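Local coordinates for protein fiber (Human adenovirus 35, PDB 2QLK) that attaches the virus to its host cell as part of the capsid, its trimeric fibre head carrying the binding sites for CD46, at residues Thr23-Ile28 and Thr48-Lys53; Gln83-Phe88 and Ala178-Trp183; Cys147-Ser152 and Asn194-Thr199. All blocks are in the same frame, centred on the assembly; numbering follows the deposited sequence.

Interaction 1: residues Thr23-Ile28 and Thr48-Lys53; sequences TLWTGI and TLVLVK
Leu51 and Leu24 face each other as an antiparallel hydrogen-bonded pair. Each backbone N donates to the other's carbonyl O: Leu24 N lies 2.8 Å from Leu51 O, and Leu51 N lies equally close to Leu24 O. On the shared face the two leucines meet at their bases, CB to CB 4.4 Å, and Leu51 CB rests 3.4 Å from Leu24 O. Thr26 prolongs the ladder beyond the end of strand 23-25. Its backbone N reaches Leu49 O at 3.1 Å, while OG1 sits between the backbone N and the carbonyl carbon (chi1 54°) and thereby accepts a nearly straight bond (166°) from Leu49 N at 3.1 Å. A side-chain hydroxyl thus replaces the backbone carbonyl as acceptor. Strand 45-54 runs inside one sheet of the knob's antiparallel β-sandwich, flanked by 23-25 and 57-66, and its Thr48, Val50 and Val52 pack against a second subunit of the trimer. On that face Trp25 stands alongside Val50, with CG2 of the valine at the indole edge, 4.0 Å from CE3. Gly27 CA lies over the centre of one indole face, 3.7 Å above the plane, where the chain turns and passes over the ring.

Interaction 2: residues Gln83-Phe88 and Ala178-Trp183; sequences QLRLYF and AIQFEW
Ala178 presses its CB against Tyr87, 3.8 Å from ring atom CD1, in a non-hydrogen-bonded pair of two antiparallel strands. Ile179 exchanges backbone bonds with Leu86, and its CG1, set anti to the carbonyl carbon (chi1 -61°), approaches Phe88 CE1 at 3.9 Å. Gln180 emerges on the opposite face, its amide stacked on that of Gln83 with the planes 18° apart. There is no hydrogen bond between these amides; Gln180 NE2 instead packs 3.2 Å from CG of Arg85, whose chain then bends away, so that NE forms a salt bridge with Asp100. Phe181 binds Leu84 through both backbone groups, Phe181 N lying 2.7 Å from Leu84 O, and turns its ring edge toward Leu86, Phe181 CE2 lying 4.3 Å from Leu86 CG. Glu182 extends so that OE1 accepts from Gln83 NE2 at 2.8 Å; the bond is bent (137°) and tilted out of the amide plane. Trp183 brings CZ3 to within 3.7 Å of Leu84 CD2. Strand 177-186 lies between 79-88, outermost in this sheet of the sandwich, and 157-166; Leu84, Leu86, Phe181 and Trp183 point inward to meet strands 45-54 and 57-66 of the facing sheet.

Interaction 3: residues Cys147-Ser152 and Asn194-Thr199; sequences CYYMTS and NIATLT
Tyr149 makes most of the van der Waals contact with the loop, turning the edge of its phenol ring to the backbone of Thr197-Thr199. Thr199 O lies near the ring plane, 3.0 Å from CD1, and Thr197 O approaches the same plane nearer the tip, 3.6 Å from OH. With CG anti to the backbone N (chi1 175°), the ring lies lengthwise beside the loop, its OH reaching toward Ala196 and Thr197. A smaller van der Waals touch brings Ser152 OG to 3.7 Å from Ala196 CB. The contact brings the end of strand 142-150, outermost strand of one sheet of the β-sandwich, against the long loop that leads from 177-186 in that sheet to 203-208 in the other. No direct hydrogen bond links the two segments, but two waters do. One donates to both Tyr149 OH and Ala196 O, each at 2.8 Å; the other accepts from Met150 N at 3.0 Å and bonds Thr199 OG1 at 2.9 Å, with a weak bond to Tyr148 O besides. Further polar grip comes from the same loop, where the two carboxylate oxygens of Glu192 bind Tyr149 OH and Ser152 OG separately. Phe75 meets the Tyr149 ring edge-to-face.

In the fold
Interaction 2 lies deepest, its centre about 5 Å from that of the chain, whereas interaction 1 is buried about 12 Å out and interaction 3, about 17 Å out, is only partly buried. The first two are β-ladders in the two facing sheets of the sandwich, and they join in its core, where Leu49 CD1 packs 3.6 Å from Phe181 CZ. Interactions 2 and 3 reach one sheet, and Trp183 CD1 touches Cys147 SG at 3.5 Å. Chemistry follows place: backbone ladders with apolar inner faces at 23-28/48-53 and 83-88/178-183, water bridges at 147-152/194-199. Interactions 1 and 3 also touch the second subunit; no other chain touches interaction 2.

Interaction 1: residues Thr23-Ile28 and Thr48-Lys53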
loop_
_atom_site.group_PDB
_atom_site.type_symbol
_atom_site.label_atom_id
_atom_site.label_comp_id
_atom_site.label_asym_id
_atom_site.label_seq_id
_atom_site.Cartn_x
_atom_site.Cartn_y
_atom_site.Cartn_z
ATOM N N THR A 23 2.674 1.319 18.983
ATOM C CA THR A 23 3.675 1.193 17.947
ATOM C C THR A 23 4.952 0.466 18.391
ATOM O O THR A 23 5.615 0.857 19.359
ATOM C CB THR A 23 3.999 2.600 17.378
ATOM O OG1 THR A 23 5.237 2.573 16.651
ATOM C CG2 THR A 23 4.070 3.620 18.506
ATOM N N LEU A 24 5.266 -0.613 17.678
ATOM C CA LEU A 24 6.445 -1.432 17.933
ATOM C C LEU A 24 7.425 -1.210 16.763
ATOM O O LEU A 24 7.058 -1.407 15.602
ATOM C CB LEU A 24 6.018 -2.894 18.009
ATOM C CG LEU A 24 6.970 -3.971 18.498
ATOM C CD1 LEU A 24 7.465 -3.654 19.918
ATOM C CD2 LEU A 24 6.221 -5.303 18.474
ATOM N N TRP A 25 8.657 -0.792 17.046
ATOM C CA TRP A 25 9.600 -0.528 15.965
ATOM C C TRP A 25 11.061 -0.652 16.333
ATOM O O TRP A 25 11.424 -0.857 17.499
ATOM C CB TRP A 25 9.351 0.875 15.387
ATOM C CG TRP A 25 9.659 2.007 16.344
ATOM C CD1 TRP A 25 9.805 1.918 17.698
ATOM C CD2 TRP A 25 9.841 3.395 16.015
ATOM N NE1 TRP A 25 10.067 3.155 18.232
ATOM C CE2 TRP A 25 10.094 4.081 17.224
ATOM C CE3 TRP A 25 9.815 4.123 14.818
ATOM C CZ2 TRP A 25 10.320 5.465 17.276
ATOM C CZ3 TRP A 25 10.041 5.510 14.869
ATOM C CH2 TRP A 25 10.290 6.160 16.095
ATOM N N THR A 26 11.902 -0.500 15.320
ATOM C CA THR A 26 13.330 -0.591 15.497
ATOM C C THR A 26 13.917 0.761 15.900
ATOM O O THR A 26 15.110 0.847 16.160
ATOM C CB THR A 26 14.039 -1.033 14.191
ATOM O OG1 THR A 26 13.671 -0.156 13.120
ATOM C CG2 THR A 26 13.691 -2.446 13.826
ATOM N N GLY A 27 13.082 1.797 15.965
ATOM C CA GLY A 27 13.577 3.127 16.279
ATOM C C GLY A 27 13.997 3.715 14.943
ATOM O O GLY A 27 14.420 2.958 14.064
ATOM N N ILE A 28 13.898 5.030 14.773
ATOM C CA ILE A 28 14.248 5.658 13.498
ATOM C C ILE A 28 15.563 5.233 12.847
ATOM O O ILE A 28 15.579 4.304 12.046
ATOM C CB ILE A 28 14.229 7.195 13.602
ATOM C CG1 ILE A 28 12.794 7.671 13.847
ATOM C CG2 ILE A 28 14.763 7.817 12.310
ATOM C CD1 ILE A 28 12.649 9.164 13.975
ATOM N N THR A 48 14.911 -0.793 9.078
ATOM C CA THR A 48 13.942 0.108 9.704
ATOM C C THR A 48 12.593 -0.576 9.497
ATOM O O THR A 48 12.102 -0.723 8.362
ATOM C CB THR A 48 13.897 1.485 9.017
ATOM O OG1 THR A 48 15.171 2.128 9.155
ATOM C CG2 THR A 48 12.786 2.367 9.624
ATOM N N LEU A 49 12.006 -1.009 10.598
ATOM C CA LEU A 49 10.732 -1.671 10.572
ATOM C C LEU A 49 9.848 -0.950 11.563
ATOM O O LEU A 49 10.247 -0.759 12.710
ATOM C CB LEU A 49 10.883 -3.113 11.023
ATOM C CG LEU A 49 9.587 -3.886 11.251
ATOM C CD1 LEU A 49 8.822 -4.092 9.927
ATOM C CD2 LEU A 49 9.961 -5.222 11.857
ATOM N N VAL A 50 8.668 -0.539 11.114
ATOM C CA VAL A 50 7.714 0.121 11.955
ATOM C C VAL A 50 6.390 -0.644 11.866
ATOM O O VAL A 50 5.832 -0.818 10.786
ATOM C CB VAL A 50 7.549 1.559 11.516
ATOM C CG1 VAL A 50 6.676 2.321 12.532
ATOM C CG2 VAL A 50 8.934 2.209 11.397
ATOM N N LEU A 51 5.914 -1.123 13.011
ATOM C CA LEU A 51 4.660 -1.854 13.108
ATOM C C LEU A 51 3.698 -1.049 13.988
ATOM O O LEU A 51 4.011 -0.720 15.136
ATOM C CB LEU A 51 4.896 -3.227 13.729
ATOM C CG LEU A 51 5.865 -4.165 13.015
ATOM C CD1 LEU A 51 6.130 -5.384 13.857
ATOM C CD2 LEU A 51 5.228 -4.606 11.676
ATOM N N VAL A 52 2.540 -0.711 13.428
ATOM C CA VAL A 52 1.528 0.051 14.137
ATOM C C VAL A 52 0.238 -0.757 14.292
ATOM O O VAL A 52 -0.315 -1.270 13.305
ATOM C CB VAL A 52 1.192 1.363 13.394
ATOM C CG1 VAL A 52 -0.039 2.018 14.030
ATOM C CG2 VAL A 52 2.384 2.313 13.413
ATOM N N LYS A 53 -0.227 -0.864 15.535
ATOM C CA LYS A 53 -1.454 -1.572 15.849
ATOM C C LYS A 53 -2.562 -0.622 15.440
ATOM O O LYS A 53 -2.535 0.558 15.776
ATOM C CB LYS A 53 -1.551 -1.860 17.341
ATOM C CG LYS A 53 -2.826 -2.567 17.735
ATOM C CD LYS A 53 -2.677 -4.060 17.674
ATOM C CE LYS A 53 -3.938 -4.746 18.151
ATOM N NZ LYS A 53 -3.685 -6.184 18.438
#

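Interaction 2: residues Gln83-Phe88 and Ala178-Trp183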
loop_
_atom_site.group_PDB
_atom_site.type_symbol
_atom_site.label_atom_id
_atom_site.label_comp_id
_atom_site.label_asym_id
_atom_site.label_seq_id
_atom_site.Cartn_x
_atom_site.Cartn_y
_atom_site.Cartn_z
ATOM N N GLN A 83 17.474 -11.999 2.686
ATOM C CA GLN A 83 16.428 -12.548 3.531
ATOM C C GLN A 83 16.663 -12.147 4.973
ATOM O O GLN A 83 17.786 -12.170 5.462
ATOM C CB GLN A 83 16.412 -14.070 3.428
ATOM C CG GLN A 83 15.236 -14.700 4.166
ATOM C CD GLN A 83 15.272 -16.218 4.141
ATOM O OE1 GLN A 83 16.000 -16.844 4.915
ATOM N NE2 GLN A 83 14.486 -16.819 3.238
ATOM N N LEU A 84 15.599 -11.778 5.663
ATOM C CA LEU A 84 15.724 -11.380 7.057
ATOM C C LEU A 84 14.591 -12.074 7.785
ATOM O O LEU A 84 13.416 -11.842 7.485
ATOM C CB LEU A 84 15.603 -9.856 7.188
ATOM C CG LEU A 84 16.781 -8.913 7.497
ATOM C CD1 LEU A 84 18.147 -9.636 7.508
ATOM C CD2 LEU A 84 16.765 -7.773 6.502
ATOM N N ARG A 85 14.939 -12.929 8.735
ATOM C CA ARG A 85 13.937 -13.659 9.504
ATOM C C ARG A 85 13.788 -13.148 10.931
ATOM O O ARG A 85 14.778 -12.986 11.658
ATOM C CB ARG A 85 14.298 -15.131 9.568
ATOM C CG ARG A 85 14.510 -15.807 8.225
ATOM C CD ARG A 85 15.317 -17.085 8.438
ATOM N NE ARG A 85 16.569 -16.785 9.139
ATOM C CZ ARG A 85 17.246 -17.644 9.898
ATOM N NH1 ARG A 85 16.804 -18.888 10.075
ATOM N NH2 ARG A 85 18.364 -17.250 10.500
ATOM N N LEU A 86 12.548 -12.898 11.336
ATOM C CA LEU A 86 12.265 -12.459 12.681
ATOM C C LEU A 86 11.463 -13.562 13.361
ATOM O O LEU A 86 10.445 -14.000 12.836
ATOM C CB LEU A 86 11.448 -11.174 12.688
ATOM C CG LEU A 86 11.911 -9.934 11.920
ATOM C CD1 LEU A 86 11.457 -8.679 12.675
ATOM C CD2 LEU A 86 13.383 -9.936 11.757
ATOM N N TYR A 87 11.928 -14.027 14.519
ATOM C CA TYR A 87 11.190 -15.060 15.245
ATOM C C TYR A 87 10.804 -14.456 16.592
ATOM O O TYR A 87 11.623 -13.799 17.246
ATOM C CB TYR A 87 12.045 -16.311 15.432
ATOM C CG TYR A 87 12.467 -16.992 14.143
ATOM C CD1 TYR A 87 11.531 -17.584 13.302
ATOM C CD2 TYR A 87 13.811 -17.055 13.772
ATOM C CE1 TYR A 87 11.927 -18.231 12.114
ATOM C CE2 TYR A 87 14.222 -17.702 12.594
ATOM C CZ TYR A 87 13.274 -18.286 11.775
ATOM O OH TYR A 87 13.676 -18.947 10.627
ATOM N N PHE A 88 9.557 -14.671 16.997
ATOM C CA PHE A 88 9.045 -14.116 18.249
ATOM C C PHE A 88 8.522 -15.185 19.199
ATOM O O PHE A 88 8.078 -16.248 18.770
ATOM C CB PHE A 88 7.890 -13.165 17.964
ATOM C CG PHE A 88 8.255 -12.014 17.085
ATOM C CD1 PHE A 88 8.188 -12.142 15.695
ATOM C CD2 PHE A 88 8.674 -10.801 17.645
ATOM C CE1 PHE A 88 8.534 -11.070 14.863
ATOM C CE2 PHE A 88 9.018 -9.735 16.838
ATOM C CZ PHE A 88 8.947 -9.869 15.437
ATOM N N ALA A 178 6.421 -15.648 13.580
ATOM C CA ALA A 178 7.528 -15.419 12.658
ATOM C C ALA A 178 7.131 -14.437 11.545
ATOM O O ALA A 178 5.998 -14.442 11.067
ATOM C CB ALA A 178 8.001 -16.745 12.040
ATOM N N ILE A 179 8.086 -13.596 11.163
ATOM C CA ILE A 179 7.935 -12.623 10.096
ATOM C C ILE A 179 9.263 -12.699 9.357
ATOM O O ILE A 179 10.330 -12.447 9.945
ATOM C CB ILE A 179 7.763 -11.200 10.632
ATOM C CG1 ILE A 179 6.504 -11.117 11.491
ATOM C CG2 ILE A 179 7.695 -10.205 9.452
ATOM C CD1 ILE A 179 6.179 -9.702 11.965
ATOM N N GLN A 180 9.190 -13.089 8.089
ATOM C CA GLN A 180 10.358 -13.207 7.233
ATOM C C GLN A 180 10.242 -12.245 6.053
ATOM O O GLN A 180 9.228 -12.245 5.356
ATOM C CB GLN A 180 10.491 -14.621 6.681
ATOM C CG GLN A 180 11.768 -14.812 5.880
ATOM C CD GLN A 180 11.906 -16.219 5.299
ATOM O OE1 GLN A 180 11.357 -16.531 4.239
ATOM N NE2 GLN A 180 12.642 -17.067 5.997
ATOM N N PHE A 181 11.286 -11.450 5.821
ATOM C CA PHE A 181 11.276 -10.488 4.716
ATOM C C PHE A 181 12.256 -10.989 3.692
ATOM O O PHE A 181 13.341 -11.452 4.045
ATOM C CB PHE A 181 11.769 -9.101 5.183
ATOM C CG PHE A 181 10.863 -8.414 6.173
ATOM C CD1 PHE A 181 9.718 -7.723 5.740
ATOM C CD2 PHE A 181 11.128 -8.484 7.533
ATOM C CE1 PHE A 181 8.847 -7.115 6.669
ATOM C CE2 PHE A 181 10.265 -7.881 8.470
ATOM C CZ PHE A 181 9.121 -7.199 8.041
ATOM N N GLU A 182 11.892 -10.909 2.420
ATOM C CA GLU A 182 12.826 -11.294 1.396
ATOM C C GLU A 182 12.754 -10.352 0.191
ATOM O O GLU A 182 11.672 -10.094 -0.330
ATOM C CB GLU A 182 12.587 -12.740 0.972
ATOM C CG GLU A 182 13.637 -13.235 0.007
ATOM C CD GLU A 182 13.626 -14.745 -0.142
ATOM O OE1 GLU A 182 14.055 -15.437 0.811
ATOM O OE2 GLU A 182 13.180 -15.233 -1.210
ATOM N N TRP A 183 13.901 -9.799 -0.206
ATOM C CA TRP A 183 13.990 -8.911 -1.370
ATOM C C TRP A 183 14.769 -9.655 -2.448
ATOM O O TRP A 183 15.790 -10.277 -2.170
ATOM C CB TRP A 183 14.761 -7.636 -1.060
ATOM C CG TRP A 183 14.078 -6.708 -0.112
ATOM C CD1 TRP A 183 13.330 -5.622 -0.432
ATOM C CD2 TRP A 183 14.118 -6.769 1.316
ATOM N NE1 TRP A 183 12.899 -4.977 0.717
ATOM C CE2 TRP A 183 13.372 -5.660 1.805
ATOM C CE3 TRP A 183 14.717 -7.652 2.238
ATOM C CZ2 TRP A 183 13.210 -5.408 3.177
ATOM C CZ3 TRP A 183 14.559 -7.397 3.599
ATOM C CH2 TRP A 183 13.809 -6.282 4.056
#

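Interaction 3: residues Cys147-Ser152 and Asn194-Thr199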
loop_
_atom_site.group_PDB
_atom_site.type_symbol
_atom_site.label_atom_id
_atom_site.label_comp_id
_atom_site.label_asym_id
_atom_site.label_seq_id
_atom_site.Cartn_x
_atom_site.Cartn_y
_atom_site.Cartn_z
ATOM N N CYS A 147 9.224 -3.114 -4.475
ATOM C CA CYS A 147 9.762 -1.882 -3.950
ATOM C C CYS A 147 10.957 -1.634 -4.871
ATOM O O CYS A 147 11.209 -2.425 -5.793
ATOM C CB CYS A 147 10.161 -1.946 -2.466
ATOM S SG CYS A 147 11.362 -3.146 -2.035
ATOM N N TYR A 148 11.690 -0.562 -4.625
ATOM C CA TYR A 148 12.757 -0.198 -5.536
ATOM C C TYR A 148 14.114 0.149 -4.998
ATOM O O TYR A 148 14.284 0.532 -3.844
ATOM C CB TYR A 148 12.297 0.990 -6.405
ATOM C CG TYR A 148 10.968 0.793 -7.079
ATOM C CD1 TYR A 148 9.771 0.874 -6.345
ATOM C CD2 TYR A 148 10.900 0.424 -8.428
ATOM C CE1 TYR A 148 8.557 0.577 -6.930
ATOM C CE2 TYR A 148 9.694 0.120 -9.024
ATOM C CZ TYR A 148 8.528 0.193 -8.276
ATOM O OH TYR A 148 7.327 -0.126 -8.852
ATOM N N TYR A 149 15.093 0.029 -5.884
ATOM C CA TYR A 149 16.462 0.402 -5.585
ATOM C C TYR A 149 16.794 1.523 -6.578
ATOM O O TYR A 149 16.573 1.386 -7.784
ATOM C CB TYR A 149 17.436 -0.750 -5.832
ATOM C CG TYR A 149 18.866 -0.311 -5.644
ATOM C CD1 TYR A 149 19.313 0.089 -4.393
ATOM C CD2 TYR A 149 19.752 -0.232 -6.721
ATOM C CE1 TYR A 149 20.602 0.566 -4.199
ATOM C CE2 TYR A 149 21.076 0.245 -6.540
ATOM C CZ TYR A 149 21.482 0.639 -5.267
ATOM O OH TYR A 149 22.770 1.082 -5.024
ATOM N N MET A 150 17.324 2.617 -6.052
ATOM C CA MET A 150 17.734 3.783 -6.829
ATOM C C MET A 150 19.267 3.699 -7.006
ATOM O O MET A 150 20.020 3.691 -6.021
ATOM C CB MET A 150 17.333 5.045 -6.052
ATOM C CG MET A 150 17.583 6.368 -6.736
ATOM S SD MET A 150 16.651 7.687 -5.882
ATOM C CE MET A 150 15.414 7.993 -7.082
ATOM N N THR A 151 19.732 3.609 -8.248
ATOM C CA THR A 151 21.181 3.496 -8.497
ATOM C C THR A 151 21.895 4.768 -8.092
ATOM O O THR A 151 21.337 5.863 -8.159
ATOM C CB THR A 151 21.505 3.220 -9.967
ATOM O OG1 THR A 151 21.405 4.435 -10.719
ATOM C CG2 THR A 151 20.531 2.205 -10.525
ATOM N N SER A 152 23.141 4.594 -7.679
ATOM C CA SER A 152 23.983 5.669 -7.208
ATOM C C SER A 152 24.486 6.598 -8.307
ATOM O O SER A 152 24.898 7.711 -8.017
ATOM C CB SER A 152 25.186 5.080 -6.484
ATOM O OG SER A 152 25.989 4.367 -7.410
ATOM N N ASN A 194 30.122 -0.717 -8.875
ATOM C CA ASN A 194 30.959 -0.804 -7.687
ATOM C C ASN A 194 30.201 -0.479 -6.407
ATOM O O ASN A 194 29.031 -0.092 -6.439
ATOM C CB ASN A 194 32.168 0.122 -7.813
ATOM C CG ASN A 194 33.295 -0.269 -6.869
ATOM O OD1 ASN A 194 34.279 0.458 -6.718
ATOM N ND2 ASN A 194 33.161 -1.431 -6.236
ATOM N N ILE A 195 30.887 -0.643 -5.281
ATOM C CA ILE A 195 30.310 -0.388 -3.974
ATOM C C ILE A 195 29.452 0.865 -3.972
ATOM O O ILE A 195 29.861 1.917 -4.486
ATOM C CB ILE A 195 31.403 -0.233 -2.904
ATOM C CG1 ILE A 195 32.367 -1.415 -2.973
ATOM C CG2 ILE A 195 30.773 -0.165 -1.536
ATOM C CD1 ILE A 195 31.689 -2.778 -2.850
ATOM N N ALA A 196 28.261 0.737 -3.391
ATOM C CA ALA A 196 27.296 1.833 -3.291
ATOM C C ALA A 196 26.351 1.403 -2.193
ATOM O O ALA A 196 26.027 0.221 -2.096
ATOM C CB ALA A 196 26.540 1.987 -4.604
ATOM N N THR A 197 25.910 2.343 -1.361
ATOM C CA THR A 197 25.028 1.998 -0.251
ATOM C C THR A 197 23.773 1.323 -0.740
ATOM O O THR A 197 22.980 1.909 -1.492
ATOM C CB THR A 197 24.603 3.226 0.572
ATOM O OG1 THR A 197 25.757 3.991 0.935
ATOM C CG2 THR A 197 23.908 2.784 1.838
ATOM N N LEU A 198 23.587 0.077 -0.319
ATOM C CA LEU A 198 22.401 -0.638 -0.739
ATOM C C LEU A 198 21.245 -0.033 0.048
ATOM O O LEU A 198 21.384 0.197 1.235
ATOM C CB LEU A 198 22.546 -2.136 -0.452
ATOM C CG LEU A 198 21.296 -3.000 -0.692
ATOM C CD1 LEU A 198 21.707 -4.442 -0.945
ATOM C CD2 LEU A 198 20.347 -2.913 0.531
ATOM N N THR A 199 20.137 0.279 -0.627
ATOM C CA THR A 199 18.947 0.809 0.046
ATOM C C THR A 199 17.715 0.257 -0.661
ATOM O O THR A 199 17.713 0.120 -1.890
ATOM C CB THR A 199 18.860 2.345 -0.014
ATOM O OG1 THR A 199 18.762 2.750 -1.386
ATOM C CG2 THR A 199 20.096 2.982 0.604
HETATM O O HOH W 1 16.557 2.960 -3.218
HETATM O O HOH W 2 24.147 -0.998 -3.818
#